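Local atomic coordinates of acyl-CoA synthetase (AMP-forming)/AMP-acid ligase II-like protein (Dyadobacter fermentans, PDB entry 4GS5), a protein that probably activates carboxylic acids, such as medium-chain fatty acids, with ATP and transfers them to coenzyme A, as related acyl-CoA synthetases do. Residues L82-V87 / P131-S136; L96-E101 / T184-A189; L102-T107 / F124-M129; S136-S141 / A165-D170. All coordinates share one frame; numbering follows the deposited sequence.

Interaction 1 (L82-V87 / P131-S136); sequences LVCLNV and PMQLQS. With EDO (1,2-ethanediol), chain B.
In the alpha/beta part of the AMP-binding domain, C84 and L85, just past the end of strand 80-83, meet Q133 in the first turn of helix 131-139. The strand runs parallel to its neighbour 126-129, which leads into that helix, so the contact fastens the turn after one strand to the helix start after the next. One hydrogen bond carries it: Q133 NE2 donates to the backbone oxygen C84 O over 3.2 Å, nearly straight at 166° about the hydrogen. The acceptor lies in the amide plane of Q133, whereas NE2 stands 37° out of the carbonyl plane of C84, above it. Q133 reaches the turn because CG lies anti to its own carbonyl carbon (chi1 -77°) and the chain is extended beyond. The amide is gripped at both ends: NE2 also donates to T112 O, and OE1 accepts from V130 N, which fixes which way round the buried group sits. Packing is slight, with L85 CD2 passing Q133 OE1 at 3.9 Å and C84 SG standing 4.2 Å from Q133 NE2. An alanine in place of Q133 would remove the amide and would probably leave the C84 and T112 carbonyl oxygens without this shared donor and a gap beside L85. A 1,2-ethanediol, probably from the crystallisation liquor, sits at the helix start; its O2 accepts from M132 N at 3.1 Å. One turn on, M132 O is held from opposite faces of its plane by S136 N and by S136 OG, the latter 3.1 Å away.

Interaction 2 (L96-E101 / T184-A189); sequences LVRGME and TVSHVA
One face of the H187 imidazole carries R98 NH2, 3.9 Å above the ring plane and offset toward the rim, while S186 OG sits at the edge of the R98 guanidinium, near its plane. The two flat groups are inclined by 38°, so NH2 leads the approach and the guanidinium does not lie flat on the ring. R98 NH2 is 4.0 Å from H187 NE2 and 3.2 Å from S186 OG, so this one nitrogen has both the hydroxyl and the ring as close neighbours. R98 arrives from helix 90-102 on a chain extended from CG to NE. The imidazole is turned to meet it because CG sits between the backbone N and the carbonyl carbon of H187 (chi1 56°), and its nitrogens are engaged by other residues: NE2 with T69 OG1 of helix 59-72, ND1 weakly with S178 OG. Segment 184-189 directly follows a Tyr-Gly-Met-Thr-Glu sequence that matches a conserved motif of adenylate-forming enzymes, and it runs into strand 187-192, where V188 and A189 both face Y179 in a classic beta bulge. A bound 1,2-ethanediol beside S186 is consistent with a small pocket at this turn. Across this contact the arginine meets no carboxylate; its neighbours here are a hydroxyl and an imidazole face, so no ion pair is made between the segments and any attraction is probably modest.

Interaction 3 (L102-T107 / F124-M129); sequences LDWELT and FDFVAM
W104 against F126 and T107 against F124 make a van der Waals contact between strands 105-109 and 126-129 and the residues leading into them; these strands flank strand 80-83 in the parallel part of the AMP-binding domain. The side chains therefore reach across the intervening strand. W104 presents the far corner of its six-membered ring, CH2 lying 3.6 Å from F126 CD2. The ring centroids are 5.4 Å apart and the planes meet at 65°, an oblique pairing. F126 has CG anti to the backbone N (chi1 -180°), which brings the CD2-CE2 side of its ring to W104. At the other pair, T107 OG1 approaches the F124 ring in its plane, at the edge, 3.7 Å from CE1. An alanine in place of W104 would probably open a gap beside F126, freeing that ring to turn, and would leave L75 O without the indole N-H that now bonds to it. D125, between the two phenylalanines, forms a salt bridge with R80. The two pairs lie on opposite faces of strand 80-83: W104 rests on A81 on the face covered by helix 90-102, where M95 and R98 also touch it, and F124 on L82 on the other.

Interaction 4 (S136-S141 / A165-D170); sequences SILENS and AMQISD
L138 and Q167 form the closer half of this helix-to-helix contact, while E139 and the end of the Q167 amide make its looser, solvent-facing half. L138 and Q167 approach from opposite directions, with CA atoms 8.4 Å apart. The amide end of Q167 lies against the leucine side chain: NE2 is 3.7 Å from L138 CB, and Q167 CD is 4.2 Å from L138 CD1. This reach comes from Q167 CG standing anti to its carbonyl carbon (chi1 -82°), with the chain extended beyond it. The covering is therefore apolar on one side and polar on the other, an amide laid on a leucine at the surface. On the outer side E139, exposed at the surface, bends at chi2 (-75°) and brings OE2 to 4.1 Å from Q167 NE2. At that distance no bond is made; the carboxylate and amide planes stand 75° apart. N140 is the first residue beyond the helix, and T143 OG1 lies within hydrogen-bonding reach of the carbonyl oxygens of I137 and N140, which can only share its one proton. Helix 131-139 follows strand 126-129, and helix 162-169 lies between strands 153-155 and 175-180 in the chain. The two helices also meet further in, where L134 packs on I168, and I137 leans back on M129 of strand 126-129 and on P115.

From the N terminus, interaction 1 opens at the end of strand 80-83 and closes at helix 131-139. Interaction 2 opens inside that loop, in helix 90-102, and closes only at 184-189, so the two cross. Interaction 3 (102-107 with 124-129) is nested within both. Interaction 4 begins where interaction 1 ends, sharing S136, and closes at 165-170, inside the long loop of interaction 2. Backbone pairing joins interactions 1 and 3, V83 with T107 and L82 with F126, while W104 packs on R98 between interactions 2 and 3. Together they tie the parallel strands of the AMP-binding domain to the helices around them and to the turn before strand 187-192.

Interaction 1 (L82-V87 / P131-S136)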
loop_
_atom_site.group_PDB
_atom_site.type_symbol
_atom_site.label_atom_id
_atom_site.label_comp_id
_atom_site.label_asym_id
_atom_site.label_seq_id
_atom_site.Cartn_x
_atom_site.Cartn_y
_atom_site.Cartn_z
ATOM N N LEU A 82 -4.580 9.555 19.696
ATOM C CA LEU A 82 -5.982 9.182 19.516
ATOM C C LEU A 82 -6.058 7.823 18.813
ATOM O O LEU A 82 -5.473 7.632 17.747
ATOM C CB LEU A 82 -6.722 10.242 18.689
ATOM C CG LEU A 82 -8.154 9.904 18.238
ATOM C CD1 LEU A 82 -9.124 9.975 19.412
ATOM C CD2 LEU A 82 -8.589 10.866 17.161
ATOM N N VAL A 83 -6.760 6.875 19.424
ATOM C CA VAL A 83 -6.911 5.544 18.849
ATOM C C VAL A 83 -8.300 5.411 18.222
ATOM O O VAL A 83 -9.278 5.202 18.938
ATOM C CB VAL A 83 -6.752 4.457 19.944
ATOM C CG1 VAL A 83 -6.850 3.052 19.336
ATOM C CG2 VAL A 83 -5.433 4.646 20.686
ATOM N N CYS A 84 -8.379 5.538 16.898
ATOM C CA CYS A 84 -9.659 5.527 16.181
ATOM C C CYS A 84 -9.702 4.427 15.133
ATOM O O CYS A 84 -10.583 4.411 14.278
ATOM C CB CYS A 84 -9.920 6.876 15.505
ATOM S SG CYS A 84 -8.581 7.413 14.362
ATOM N N LEU A 85 -8.734 3.519 15.202
ATOM C CA LEU A 85 -8.747 2.315 14.395
ATOM C C LEU A 85 -9.328 1.183 15.232
ATOM O O LEU A 85 -9.167 1.156 16.453
ATOM C CB LEU A 85 -7.330 1.984 13.956
ATOM C CG LEU A 85 -6.762 3.056 13.027
ATOM C CD1 LEU A 85 -5.273 2.892 12.862
ATOM C CD2 LEU A 85 -7.494 2.975 11.702
ATOM N N ASN A 86 -10.011 0.263 14.568
ATOM C CA ASN A 86 -10.740 -0.807 15.234
ATOM C C ASN A 86 -9.791 -1.670 16.056
ATOM O O ASN A 86 -8.914 -2.329 15.497
ATOM C CB ASN A 86 -11.482 -1.651 14.191
ATOM C CG ASN A 86 -12.589 -2.487 14.796
ATOM O OD1 ASN A 86 -12.392 -3.147 15.812
ATOM N ND2 ASN A 86 -13.771 -2.452 14.177
ATOM N N VAL A 87 -9.942 -1.644 17.382
ATOM C CA VAL A 87 -9.049 -2.409 18.251
ATOM C C VAL A 87 -9.442 -3.880 18.267
ATOM O O VAL A 87 -8.800 -4.694 18.923
ATOM C CB VAL A 87 -9.022 -1.872 19.700
ATOM C CG1 VAL A 87 -8.297 -0.537 19.764
ATOM C CG2 VAL A 87 -10.441 -1.784 20.270
ATOM N N PRO A 131 -7.299 6.757 5.122
ATOM C CA PRO A 131 -7.458 7.981 4.330
ATOM C C PRO A 131 -8.887 8.510 4.341
ATOM O O PRO A 131 -9.084 9.725 4.414
ATOM C CB PRO A 131 -7.082 7.525 2.910
ATOM C CG PRO A 131 -6.065 6.440 3.150
ATOM C CD PRO A 131 -6.571 5.709 4.386
HETATM N N MSE A 132 -9.873 7.614 4.267
HETATM C CA MSE A 132 -11.255 8.042 4.304
HETATM C C MSE A 132 -11.602 8.771 5.602
HETATM O O MSE A 132 -12.460 9.660 5.620
HETATM C CB MSE A 132 -12.190 6.850 4.128
HETATM C CG MSE A 132 -13.511 7.249 3.580
HETATM SE SE MSE A 132 -14.501 5.717 2.956
HETATM C CE MSE A 132 -13.792 5.545 1.148
ATOM N N GLN A 133 -10.959 8.387 6.694
ATOM C CA GLN A 133 -11.212 9.087 7.953
ATOM C C GLN A 133 -10.718 10.526 7.911
ATOM O O GLN A 133 -11.365 11.429 8.449
ATOM C CB GLN A 133 -10.615 8.344 9.146
ATOM C CG GLN A 133 -11.443 7.122 9.561
ATOM C CD GLN A 133 -10.747 6.308 10.627
ATOM O OE1 GLN A 133 -9.559 6.007 10.512
ATOM N NE2 GLN A 133 -11.475 5.954 11.678
ATOM N N LEU A 134 -9.570 10.751 7.272
ATOM C CA LEU A 134 -9.060 12.113 7.193
ATOM C C LEU A 134 -9.918 12.929 6.236
ATOM O O LEU A 134 -10.186 14.106 6.459
ATOM C CB LEU A 134 -7.604 12.131 6.728
ATOM C CG LEU A 134 -6.966 13.508 6.569
ATOM C CD1 LEU A 134 -7.042 14.266 7.890
ATOM C CD2 LEU A 134 -5.515 13.351 6.100
ATOM N N GLN A 135 -10.356 12.309 5.154
ATOM C CA GLN A 135 -11.187 13.015 4.186
ATOM C C GLN A 135 -12.512 13.415 4.828
ATOM O O GLN A 135 -13.060 14.471 4.521
ATOM C CB GLN A 135 -11.431 12.153 2.945
ATOM C CG GLN A 135 -11.836 12.951 1.693
ATOM C CD GLN A 135 -13.332 13.164 1.575
ATOM O OE1 GLN A 135 -14.120 12.548 2.291
ATOM N NE2 GLN A 135 -13.736 14.032 0.647
ATOM N N SER A 136 -13.027 12.556 5.715
ATOM C CA SER A 136 -14.309 12.806 6.386
ATOM C C SER A 136 -14.195 14.005 7.311
ATOM O O SER A 136 -15.071 14.858 7.346
ATOM C CB SER A 136 -14.754 11.596 7.218
ATOM O OG SER A 136 -15.331 10.588 6.412
HETATM C C1 EDO B . -9.564 4.445 1.012
HETATM O O1 EDO B . -10.169 5.709 0.716
HETATM C C2 EDO B . -8.846 4.479 2.362
HETATM O O2 EDO B . -9.754 4.657 3.458
#

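Interaction 2 (L96-E101 / T184-A189)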
loop_
_atom_site.group_PDB
_atom_site.type_symbol
_atom_site.label_atom_id
_atom_site.label_comp_id
_atom_site.label_asym_id
_atom_site.label_seq_id
_atom_site.Cartn_x
_atom_site.Cartn_y
_atom_site.Cartn_z
ATOM N N LEU A 96 -2.185 0.487 20.720
ATOM C CA LEU A 96 -2.076 0.165 22.150
ATOM C C LEU A 96 -0.659 -0.244 22.526
ATOM O O LEU A 96 -0.134 0.176 23.556
ATOM C CB LEU A 96 -3.038 -0.962 22.529
ATOM C CG LEU A 96 -4.509 -0.737 22.169
ATOM C CD1 LEU A 96 -5.341 -1.910 22.660
ATOM C CD2 LEU A 96 -5.000 0.569 22.772
ATOM N N VAL A 97 -0.054 -1.081 21.686
ATOM C CA VAL A 97 1.322 -1.524 21.879
ATOM C C VAL A 97 2.281 -0.347 21.896
ATOM O O VAL A 97 3.108 -0.227 22.809
ATOM C CB VAL A 97 1.757 -2.519 20.776
ATOM C CG1 VAL A 97 3.261 -2.790 20.863
ATOM C CG2 VAL A 97 0.961 -3.820 20.899
ATOM N N ARG A 98 2.176 0.525 20.890
ATOM C CA ARG A 98 2.989 1.747 20.858
ATOM C C ARG A 98 2.765 2.549 22.134
ATOM O O ARG A 98 3.712 2.974 22.792
ATOM C CB ARG A 98 2.641 2.605 19.637
ATOM C CG ARG A 98 3.066 1.994 18.311
ATOM C CD ARG A 98 2.313 2.634 17.142
ATOM N NE ARG A 98 2.586 1.950 15.882
ATOM C CZ ARG A 98 1.771 1.959 14.832
ATOM N NH1 ARG A 98 0.622 2.619 14.883
ATOM N NH2 ARG A 98 2.103 1.310 13.733
ATOM N N GLY A 99 1.499 2.737 22.487
ATOM C CA GLY A 99 1.144 3.435 23.710
ATOM C C GLY A 99 1.812 2.890 24.960
ATOM O O GLY A 99 2.268 3.657 25.810
HETATM N N MSE A 100 1.868 1.567 25.093
HETATM C CA MSE A 100 2.441 0.976 26.296
HETATM C C MSE A 100 3.963 0.924 26.243
HETATM O O MSE A 100 4.635 1.058 27.266
HETATM C CB MSE A 100 1.877 -0.419 26.542
HETATM C CG MSE A 100 0.457 -0.426 27.054
HETATM SE SE MSE A 100 -0.103 -2.256 27.270
HETATM C CE MSE A 100 -0.058 -2.833 25.412
ATOM N N GLU A 101 4.507 0.717 25.051
ATOM C CA GLU A 101 5.953 0.674 24.903
ATOM C C GLU A 101 6.588 2.056 25.007
ATOM O O GLU A 101 7.702 2.190 25.500
ATOM C CB GLU A 101 6.334 0.007 23.586
ATOM C CG GLU A 101 6.124 -1.488 23.608
ATOM C CD GLU A 101 7.045 -2.161 24.608
ATOM O OE1 GLU A 101 8.234 -2.357 24.271
ATOM O OE2 GLU A 101 6.585 -2.474 25.730
ATOM N N THR A 184 4.691 -8.143 8.103
ATOM C CA THR A 184 5.678 -7.277 8.743
ATOM C C THR A 184 5.076 -6.631 9.987
ATOM O O THR A 184 5.619 -5.659 10.521
ATOM C CB THR A 184 6.274 -6.207 7.760
ATOM O OG1 THR A 184 5.238 -5.361 7.243
ATOM C CG2 THR A 184 7.009 -6.893 6.590
ATOM N N VAL A 185 3.973 -7.229 10.443
ATOM C CA VAL A 185 3.137 -6.723 11.531
ATOM C C VAL A 185 2.434 -5.432 11.129
ATOM O O VAL A 185 1.204 -5.397 10.995
ATOM C CB VAL A 185 3.926 -6.505 12.836
ATOM C CG1 VAL A 185 2.967 -6.189 13.978
ATOM C CG2 VAL A 185 4.749 -7.730 13.158
ATOM N N SER A 186 3.230 -4.386 10.935
ATOM C CA SER A 186 2.742 -3.077 10.523
ATOM C C SER A 186 3.675 -2.510 9.439
ATOM O O SER A 186 4.146 -3.230 8.553
ATOM C CB SER A 186 2.706 -2.138 11.737
ATOM O OG SER A 186 1.789 -1.073 11.557
ATOM N N HIS A 187 3.975 -1.224 9.526
ATOM C CA HIS A 187 4.744 -0.572 8.475
ATOM C C HIS A 187 6.244 -0.939 8.497
ATOM O O HIS A 187 6.800 -1.273 9.554
ATOM C CB HIS A 187 4.513 0.952 8.528
ATOM C CG HIS A 187 4.836 1.583 9.855
ATOM N ND1 HIS A 187 4.499 2.881 10.164
ATOM C CD2 HIS A 187 5.483 1.094 10.941
ATOM C CE1 HIS A 187 4.931 3.173 11.380
ATOM N NE2 HIS A 187 5.523 2.103 11.875
ATOM N N VAL A 188 6.888 -0.904 7.325
ATOM C CA VAL A 188 8.343 -1.029 7.227
ATOM C C VAL A 188 8.941 0.203 6.551
ATOM O O VAL A 188 10.171 0.345 6.462
ATOM C CB VAL A 188 8.774 -2.286 6.445
ATOM C CG1 VAL A 188 8.237 -3.532 7.123
ATOM C CG2 VAL A 188 8.312 -2.208 4.974
ATOM N N ALA A 189 8.069 1.094 6.079
ATOM C CA ALA A 189 8.521 2.318 5.410
ATOM C C ALA A 189 7.445 3.400 5.445
ATOM O O ALA A 189 6.277 3.089 5.626
ATOM C CB ALA A 189 8.948 2.028 3.963
#

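Interaction 3 (L102-T107 / F124-M129)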
loop_
_atom_site.group_PDB
_atom_site.type_symbol
_atom_site.label_atom_id
_atom_site.label_comp_id
_atom_site.label_asym_id
_atom_site.label_seq_id
_atom_site.Cartn_x
_atom_site.Cartn_y
_atom_site.Cartn_z
ATOM N N LEU A 102 5.858 3.077 24.570
ATOM C CA LEU A 102 6.416 4.422 24.398
ATOM C C LEU A 102 5.874 5.407 25.439
ATOM O O LEU A 102 6.213 6.586 25.418
ATOM C CB LEU A 102 6.130 4.925 22.973
ATOM C CG LEU A 102 6.687 4.031 21.848
ATOM C CD1 LEU A 102 6.272 4.492 20.439
ATOM C CD2 LEU A 102 8.201 3.933 21.934
ATOM N N ASP A 103 5.033 4.908 26.345
ATOM C CA ASP A 103 4.441 5.724 27.416
ATOM C C ASP A 103 3.581 6.857 26.851
ATOM O O ASP A 103 3.804 8.037 27.149
ATOM C CB ASP A 103 5.517 6.320 28.336
ATOM C CG ASP A 103 6.322 5.267 29.070
ATOM O OD1 ASP A 103 5.816 4.144 29.280
ATOM O OD2 ASP A 103 7.470 5.584 29.454
ATOM N N TRP A 104 2.606 6.511 26.024
ATOM C CA TRP A 104 1.707 7.533 25.517
ATOM C C TRP A 104 0.478 7.602 26.399
ATOM O O TRP A 104 0.155 6.642 27.087
ATOM C CB TRP A 104 1.243 7.197 24.108
ATOM C CG TRP A 104 2.295 7.205 23.044
ATOM C CD1 TRP A 104 3.601 7.603 23.156
ATOM C CD2 TRP A 104 2.118 6.769 21.693
ATOM N NE1 TRP A 104 4.242 7.449 21.938
ATOM C CE2 TRP A 104 3.352 6.936 21.028
ATOM C CE3 TRP A 104 1.027 6.259 20.980
ATOM C CZ2 TRP A 104 3.527 6.612 19.678
ATOM C CZ3 TRP A 104 1.200 5.936 19.625
ATOM C CH2 TRP A 104 2.446 6.108 19.000
ATOM N N GLU A 105 -0.217 8.733 26.361
ATOM C CA GLU A 105 -1.587 8.786 26.840
ATOM C C GLU A 105 -2.485 8.348 25.683
ATOM O O GLU A 105 -2.461 8.960 24.616
ATOM C CB GLU A 105 -1.941 10.210 27.249
ATOM C CG GLU A 105 -3.360 10.371 27.765
ATOM C CD GLU A 105 -3.748 11.826 27.961
ATOM O OE1 GLU A 105 -4.903 12.081 28.365
ATOM O OE2 GLU A 105 -2.902 12.715 27.718
ATOM N N LEU A 106 -3.267 7.291 25.879
ATOM C CA LEU A 106 -4.135 6.794 24.815
ATOM C C LEU A 106 -5.575 7.243 25.016
ATOM O O LEU A 106 -6.165 7.026 26.085
ATOM C CB LEU A 106 -4.077 5.263 24.718
ATOM C CG LEU A 106 -2.705 4.642 24.474
ATOM C CD1 LEU A 106 -2.749 3.141 24.647
ATOM C CD2 LEU A 106 -2.223 5.002 23.078
ATOM N N THR A 107 -6.138 7.872 23.991
ATOM C CA THR A 107 -7.563 8.168 23.965
ATOM C C THR A 107 -8.244 7.241 22.968
ATOM O O THR A 107 -8.083 7.382 21.759
ATOM C CB THR A 107 -7.838 9.622 23.566
ATOM O OG1 THR A 107 -7.282 10.498 24.546
ATOM C CG2 THR A 107 -9.342 9.877 23.446
ATOM N N PHE A 124 -4.437 16.421 20.104
ATOM C CA PHE A 124 -3.546 15.270 20.092
ATOM C C PHE A 124 -2.188 15.576 19.495
ATOM O O PHE A 124 -2.001 16.616 18.859
ATOM C CB PHE A 124 -4.219 14.113 19.349
ATOM C CG PHE A 124 -5.559 13.776 19.903
ATOM C CD1 PHE A 124 -5.662 13.074 21.090
ATOM C CD2 PHE A 124 -6.716 14.207 19.277
ATOM C CE1 PHE A 124 -6.909 12.781 21.639
ATOM C CE2 PHE A 124 -7.967 13.911 19.813
ATOM C CZ PHE A 124 -8.058 13.203 20.995
ATOM N N ASP A 125 -1.245 14.665 19.725
ATOM C CA ASP A 125 0.099 14.772 19.182
ATOM C C ASP A 125 0.289 13.780 18.060
ATOM O O ASP A 125 1.240 13.876 17.295
ATOM C CB ASP A 125 1.142 14.502 20.266
ATOM C CG ASP A 125 1.057 15.501 21.418
ATOM O OD1 ASP A 125 0.948 16.714 21.156
ATOM O OD2 ASP A 125 1.068 15.066 22.585
ATOM N N PHE A 126 -0.608 12.803 17.990
ATOM C CA PHE A 126 -0.468 11.742 17.027
ATOM C C PHE A 126 -1.772 10.978 16.835
ATOM O O PHE A 126 -2.496 10.693 17.793
ATOM C CB PHE A 126 0.631 10.770 17.437
ATOM C CG PHE A 126 0.816 9.652 16.459
ATOM C CD1 PHE A 126 1.230 9.914 15.173
ATOM C CD2 PHE A 126 0.554 8.340 16.825
ATOM C CE1 PHE A 126 1.395 8.887 14.249
ATOM C CE2 PHE A 126 0.721 7.308 15.914
ATOM C CZ PHE A 126 1.141 7.583 14.629
ATOM N N VAL A 127 -2.069 10.650 15.592
ATOM C CA VAL A 127 -3.195 9.768 15.311
ATOM C C VAL A 127 -2.890 8.918 14.095
ATOM O O VAL A 127 -2.304 9.417 13.121
ATOM C CB VAL A 127 -4.488 10.552 15.068
ATOM C CG1 VAL A 127 -4.310 11.514 13.904
ATOM C CG2 VAL A 127 -5.662 9.583 14.809
ATOM N N ALA A 128 -3.276 7.640 14.139
ATOM C CA ALA A 128 -3.180 6.808 12.936
ATOM C C ALA A 128 -4.589 6.571 12.433
ATOM O O ALA A 128 -5.495 6.323 13.222
ATOM C CB ALA A 128 -2.479 5.489 13.228
HETATM N N MSE A 129 -4.794 6.666 11.127
HETATM C CA MSE A 129 -6.130 6.494 10.598
HETATM C C MSE A 129 -6.081 6.069 9.145
HETATM O O MSE A 129 -5.001 5.986 8.560
HETATM C CB MSE A 129 -6.951 7.776 10.788
HETATM C CG MSE A 129 -6.484 8.978 9.991
HETATM SE SE MSE A 129 -7.569 10.589 10.392
HETATM C CE MSE A 129 -7.343 10.652 12.308
#

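Interaction 4 (S136-S141 / A165-D170)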
loop_
_atom_site.group_PDB
_atom_site.type_symbol
_atom_site.label_atom_id
_atom_site.label_comp_id
_atom_site.label_asym_id
_atom_site.label_seq_id
_atom_site.Cartn_x
_atom_site.Cartn_y
_atom_site.Cartn_z
ATOM N N SER A 136 -13.027 12.556 5.715
ATOM C CA SER A 136 -14.309 12.806 6.386
ATOM C C SER A 136 -14.195 14.005 7.311
ATOM O O SER A 136 -15.071 14.858 7.346
ATOM C CB SER A 136 -14.754 11.596 7.218
ATOM O OG SER A 136 -15.331 10.588 6.412
ATOM N N ILE A 137 -13.118 14.038 8.083
ATOM C CA ILE A 137 -12.840 15.171 8.950
ATOM C C ILE A 137 -12.781 16.467 8.143
ATOM O O ILE A 137 -13.335 17.480 8.548
ATOM C CB ILE A 137 -11.510 14.990 9.688
ATOM C CG1 ILE A 137 -11.643 13.909 10.762
ATOM C CG2 ILE A 137 -11.047 16.321 10.280
ATOM C CD1 ILE A 137 -10.313 13.494 11.370
ATOM N N LEU A 138 -12.112 16.419 6.997
ATOM C CA LEU A 138 -11.954 17.592 6.136
ATOM C C LEU A 138 -13.242 18.050 5.445
ATOM O O LEU A 138 -13.376 19.224 5.096
ATOM C CB LEU A 138 -10.876 17.325 5.083
ATOM C CG LEU A 138 -9.467 17.201 5.654
ATOM C CD1 LEU A 138 -8.533 16.534 4.648
ATOM C CD2 LEU A 138 -8.961 18.588 6.059
ATOM N N GLU A 139 -14.182 17.129 5.242
ATOM C CA GLU A 139 -15.418 17.454 4.527
ATOM C C GLU A 139 -16.516 17.967 5.447
ATOM O O GLU A 139 -17.398 18.738 5.035
ATOM C CB GLU A 139 -15.926 16.232 3.764
ATOM C CG GLU A 139 -15.148 15.957 2.498
ATOM C CD GLU A 139 -15.498 16.925 1.382
ATOM O OE1 GLU A 139 -16.693 16.982 1.002
ATOM O OE2 GLU A 139 -14.578 17.627 0.894
ATOM N N ASN A 140 -16.463 17.516 6.693
ATOM C CA ASN A 140 -17.486 17.830 7.673
ATOM C C ASN A 140 -17.145 19.153 8.363
ATOM O O ASN A 140 -16.244 19.218 9.209
ATOM C CB ASN A 140 -17.589 16.681 8.675
ATOM C CG ASN A 140 -18.744 16.847 9.635
ATOM O OD1 ASN A 140 -19.192 17.965 9.895
ATOM N ND2 ASN A 140 -19.235 15.729 10.170
ATOM N N SER A 141 -17.861 20.209 7.984
ATOM C CA SER A 141 -17.510 21.566 8.405
ATOM C C SER A 141 -17.672 21.819 9.898
ATOM O O SER A 141 -17.458 22.933 10.373
ATOM C CB SER A 141 -18.289 22.608 7.598
ATOM O OG SER A 141 -17.604 22.911 6.392
ATOM N N ALA A 165 -4.929 13.891 -1.758
ATOM C CA ALA A 165 -3.523 14.287 -1.784
ATOM C C ALA A 165 -3.376 15.819 -1.906
ATOM O O ALA A 165 -2.560 16.438 -1.214
ATOM C CB ALA A 165 -2.789 13.580 -2.916
HETATM N N MSE A 166 -4.181 16.432 -2.762
HETATM C CA MSE A 166 -4.165 17.893 -2.907
HETATM C C MSE A 166 -4.557 18.631 -1.623
HETATM O O MSE A 166 -3.967 19.664 -1.294
HETATM C CB MSE A 166 -5.062 18.346 -4.066
HETATM C CG MSE A 166 -4.534 17.980 -5.448
HETATM SE SE MSE A 166 -2.995 19.040 -5.979
HETATM C CE MSE A 166 -1.975 17.679 -6.930
ATOM N N GLN A 167 -5.555 18.114 -0.911
ATOM C CA GLN A 167 -5.961 18.654 0.395
ATOM C C GLN A 167 -4.879 18.531 1.471
ATOM O O GLN A 167 -4.668 19.450 2.271
ATOM C CB GLN A 167 -7.220 17.944 0.905
ATOM C CG GLN A 167 -8.525 18.474 0.321
ATOM C CD GLN A 167 -9.739 17.706 0.827
ATOM O OE1 GLN A 167 -9.906 16.523 0.534
ATOM N NE2 GLN A 167 -10.587 18.380 1.589
ATOM N N ILE A 168 -4.217 17.380 1.503
ATOM C CA ILE A 168 -3.158 17.135 2.470
ATOM C C ILE A 168 -1.977 18.069 2.227
ATOM O O ILE A 168 -1.378 18.562 3.181
ATOM C CB ILE A 168 -2.708 15.675 2.450
ATOM C CG1 ILE A 168 -3.794 14.795 3.078
ATOM C CG2 ILE A 168 -1.390 15.514 3.204
ATOM C CD1 ILE A 168 -3.628 13.318 2.807
ATOM N N SER A 169 -1.670 18.335 0.954
ATOM C CA SER A 169 -0.577 19.233 0.587
ATOM C C SER A 169 -0.743 20.615 1.185
ATOM O O SER A 169 0.234 21.328 1.390
ATOM C CB SER A 169 -0.474 19.394 -0.934
ATOM O OG SER A 169 0.015 18.210 -1.529
ATOM N N ASP A 170 -1.983 21.009 1.437
ATOM C CA ASP A 170 -2.232 22.337 1.972
ATOM C C ASP A 170 -2.385 22.428 3.492
ATOM O O ASP A 170 -2.640 23.515 4.022
ATOM C CB ASP A 170 -3.423 22.987 1.275
ATOM C CG ASP A 170 -3.004 24.169 0.444
ATOM O OD1 ASP A 170 -3.003 25.304 0.976
ATOM O OD2 ASP A 170 -2.636 23.956 -0.733
#